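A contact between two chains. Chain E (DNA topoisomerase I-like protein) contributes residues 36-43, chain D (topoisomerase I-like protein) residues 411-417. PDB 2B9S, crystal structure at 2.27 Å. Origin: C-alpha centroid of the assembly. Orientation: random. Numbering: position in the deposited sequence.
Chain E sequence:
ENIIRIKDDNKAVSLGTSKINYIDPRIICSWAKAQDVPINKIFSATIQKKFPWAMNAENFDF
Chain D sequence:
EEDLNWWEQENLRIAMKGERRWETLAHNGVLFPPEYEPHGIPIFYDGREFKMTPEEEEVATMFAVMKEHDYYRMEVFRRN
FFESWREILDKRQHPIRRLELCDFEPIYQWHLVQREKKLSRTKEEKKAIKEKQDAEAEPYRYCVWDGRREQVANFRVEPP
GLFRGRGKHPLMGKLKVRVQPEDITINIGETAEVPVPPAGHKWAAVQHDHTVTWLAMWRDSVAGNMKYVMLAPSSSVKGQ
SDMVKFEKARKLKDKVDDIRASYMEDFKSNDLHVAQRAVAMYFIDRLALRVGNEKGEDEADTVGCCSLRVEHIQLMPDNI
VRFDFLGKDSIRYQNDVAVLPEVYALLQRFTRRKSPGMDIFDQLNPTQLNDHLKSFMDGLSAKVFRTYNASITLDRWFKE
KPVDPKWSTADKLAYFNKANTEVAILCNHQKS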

# COMPACT_ATOMS: atom_id res chain seq x y z
N ASP E 36 -16.13 21.62 -19.30
CA ASP E 36 -16.30 20.73 -20.46
C ASP E 36 -15.03 19.98 -20.88
O ASP E 36 -14.77 19.81 -22.07
CB ASP E 36 -16.92 21.50 -21.66
N VAL E 37 -14.24 19.54 -19.89
CA VAL E 37 -13.11 18.63 -20.12
C VAL E 37 -13.62 17.19 -20.02
O VAL E 37 -14.29 16.83 -19.05
CB VAL E 37 -11.93 18.87 -19.14
CG1 VAL E 37 -10.73 18.02 -19.51
CG2 VAL E 37 -11.51 20.34 -19.12
N PRO E 38 -13.33 16.35 -21.03
CA PRO E 38 -13.76 14.95 -20.93
C PRO E 38 -13.10 14.22 -19.74
O PRO E 38 -11.89 14.35 -19.53
CB PRO E 38 -13.29 14.35 -22.26
CG PRO E 38 -13.06 15.51 -23.17
CD PRO E 38 -12.60 16.62 -22.28
N ILE E 39 -13.90 13.46 -18.99
CA ILE E 39 -13.42 12.64 -17.86
C ILE E 39 -12.24 11.72 -18.25
O ILE E 39 -11.27 11.59 -17.50
CB ILE E 39 -14.58 11.82 -17.24
N ASN E 40 -12.34 11.13 -19.45
CA ASN E 40 -11.36 10.18 -20.00
C ASN E 40 -9.92 10.70 -20.11
O ASN E 40 -9.00 9.91 -20.33
CB ASN E 40 -11.85 9.65 -21.36
N LYS E 41 -9.71 12.01 -19.98
CA LYS E 41 -8.36 12.59 -20.06
C LYS E 41 -7.74 12.84 -18.66
O LYS E 41 -6.63 13.38 -18.53
CB LYS E 41 -8.38 13.88 -20.91
N ILE E 42 -8.48 12.42 -17.62
CA ILE E 42 -8.06 12.55 -16.22
C ILE E 42 -8.13 11.19 -15.50
O ILE E 42 -7.15 10.77 -14.86
CB ILE E 42 -8.90 13.63 -15.48
CG1 ILE E 42 -8.58 15.02 -16.04
CG2 ILE E 42 -8.63 13.59 -13.98
CD1 ILE E 42 -9.71 16.03 -15.86
N PHE E 43 -9.27 10.50 -15.60
CA PHE E 43 -9.43 9.14 -15.10
C PHE E 43 -9.41 8.15 -16.25
O PHE E 43 -10.17 8.30 -17.21
CB PHE E 43 -10.74 8.95 -14.34
CG PHE E 43 -10.86 9.77 -13.07
CD1 PHE E 43 -12.11 10.14 -12.59
CD2 PHE E 43 -9.73 10.14 -12.33
CE1 PHE E 43 -12.23 10.87 -11.42
CE2 PHE E 43 -9.85 10.88 -11.15
CZ PHE E 43 -11.10 11.24 -10.70
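Chain D, residues 411-417: DKLAYFN

A helix can dock on an irregular segment without a single polar bond, provided that the side chains spaced along one of its sides meet apolar groups presented by the partner. The contact between residues 411-417 of chain D and 36-43 of chain E in this topoisomerase I-like assembly is a compact example, burying 256 Å² in total over the two stretches.

The backbones differ in kind. The chain D segment is helical throughout and continues as helix beyond Asn417(D); its i to i+4 hydrogen bonds run from Tyr415(D) N to Asp411(D) O (3.3 Å), from Phe416(D) N to Lys412(D) O (3.2 Å) and from Asn417(D) N to Leu413(D) O (2.7 Å). After Asp36(E), which has a positive phi, chain E is extended at Val37(E) and Pro38(E), then tightens into a short 3-10 segment, residues 39-41, where Lys41(E) N bonds to Pro38(E) O at 3.2 Å and Ile42(E) N to Ile39(E) O at 2.9 Å. This turn brings Ile42(E) to the same helix that Val37(E) touches. The nearest CA atoms across the contact are those of Val37(E) and Lys412(D), 7.7 Å apart, and the chain E contacts advance along the helix from Lys412(D) to Phe416(D) as its sequence advances from Val37(E) to Ile42(E).

Aliphatic packing centres on Leu413(D). Its CA-to-CB bond points sideways, but an m, t rotamer brings the end of the side chain nearer to chain E. There CD2 lies 3.8 Å from CG1 of Val37(E), itself in the t rotamer, and 3.9 Å from CG1 of Ile42(E), so one methyl group touches both residues. Leu413(D) also borders Lys41(E): CD1 is 3.9 Å from Lys41(E) CB, and CD2 is 3.8 Å from Lys41(E) O, a van der Waals contact with the backbone. A looser contact sets Val37(E) CG2 4.2 Å from Lys412(D) CB.

The aromatic contact belongs to Phe416(D), whose t rotamer extends the ring to Ile42(E). Ile42(E) CG1 lies over one face, 4.3 Å from the ring centroid and 14° off the normal, a CH-pi arrangement, while Ile42(E) CG2 approaches CZ of Phe416(D) at 3.6 Å. Ile42(E) thus packs against both Leu413(D) and Phe416(D).

No hydrogen bond crosses between the modelled atoms, although both lysines, Lys41(E) and Lys412(D), are modelled only to CB. Among the modelled atoms the contact consists mainly of apolar packing, with one CH-pi contact.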

# COMPACT_ATOMS: atom_id res chain seq x y z
N ASP D 411 -4.93 23.04 -22.83
CA ASP D 411 -4.43 24.06 -21.91
C ASP D 411 -5.08 23.97 -20.53
O ASP D 411 -4.46 24.28 -19.52
CB ASP D 411 -4.65 25.48 -22.46
CG ASP D 411 -3.69 25.83 -23.59
OD1 ASP D 411 -2.48 25.56 -23.47
OD2 ASP D 411 -4.17 26.41 -24.59
N LYS D 412 -6.35 23.55 -20.51
CA LYS D 412 -7.09 23.40 -19.26
C LYS D 412 -6.65 22.13 -18.51
O LYS D 412 -6.85 22.03 -17.29
CB LYS D 412 -8.61 23.42 -19.52
N LEU D 413 -6.04 21.18 -19.23
CA LEU D 413 -5.48 19.97 -18.65
C LEU D 413 -4.11 20.23 -18.02
O LEU D 413 -3.82 19.73 -16.94
CB LEU D 413 -5.36 18.85 -19.68
CG LEU D 413 -6.59 18.02 -20.06
CD1 LEU D 413 -6.26 17.17 -21.28
CD2 LEU D 413 -7.06 17.13 -18.91
N ALA D 414 -3.26 21.01 -18.70
CA ALA D 414 -1.97 21.41 -18.14
C ALA D 414 -2.20 22.13 -16.81
O ALA D 414 -1.42 21.99 -15.87
CB ALA D 414 -1.18 22.30 -19.13
N TYR D 415 -3.29 22.90 -16.76
CA TYR D 415 -3.76 23.57 -15.55
C TYR D 415 -4.20 22.56 -14.47
O TYR D 415 -3.99 22.78 -13.27
CB TYR D 415 -4.92 24.52 -15.91
CG TYR D 415 -5.73 25.01 -14.74
CD1 TYR D 415 -6.84 24.29 -14.30
CD2 TYR D 415 -5.40 26.19 -14.07
CE1 TYR D 415 -7.59 24.72 -13.22
CE2 TYR D 415 -6.16 26.64 -12.98
CZ TYR D 415 -7.25 25.89 -12.57
OH TYR D 415 -8.03 26.30 -11.51
N PHE D 416 -4.83 21.46 -14.91
CA PHE D 416 -5.15 20.39 -13.99
C PHE D 416 -3.89 19.68 -13.47
O PHE D 416 -3.71 19.55 -12.26
CB PHE D 416 -6.08 19.37 -14.66
CG PHE D 416 -6.53 18.30 -13.73
CD1 PHE D 416 -5.81 17.10 -13.64
CD2 PHE D 416 -7.63 18.49 -12.91
CE1 PHE D 416 -6.20 16.12 -12.76
CE2 PHE D 416 -8.03 17.50 -12.02
CZ PHE D 416 -7.32 16.31 -11.95
N ASN D 417 -3.03 19.24 -14.38
CA ASN D 417 -1.74 18.63 -14.05
C ASN D 417 -0.99 19.41 -12.97
O ASN D 417 -0.41 18.79 -12.06
CB ASN D 417 -0.88 18.44 -15.31
CG ASN D 417 0.55 17.94 -15.01
OD1 ASN D 417 0.83 16.74 -15.12
ND2 ASN D 417 1.45 18.86 -14.63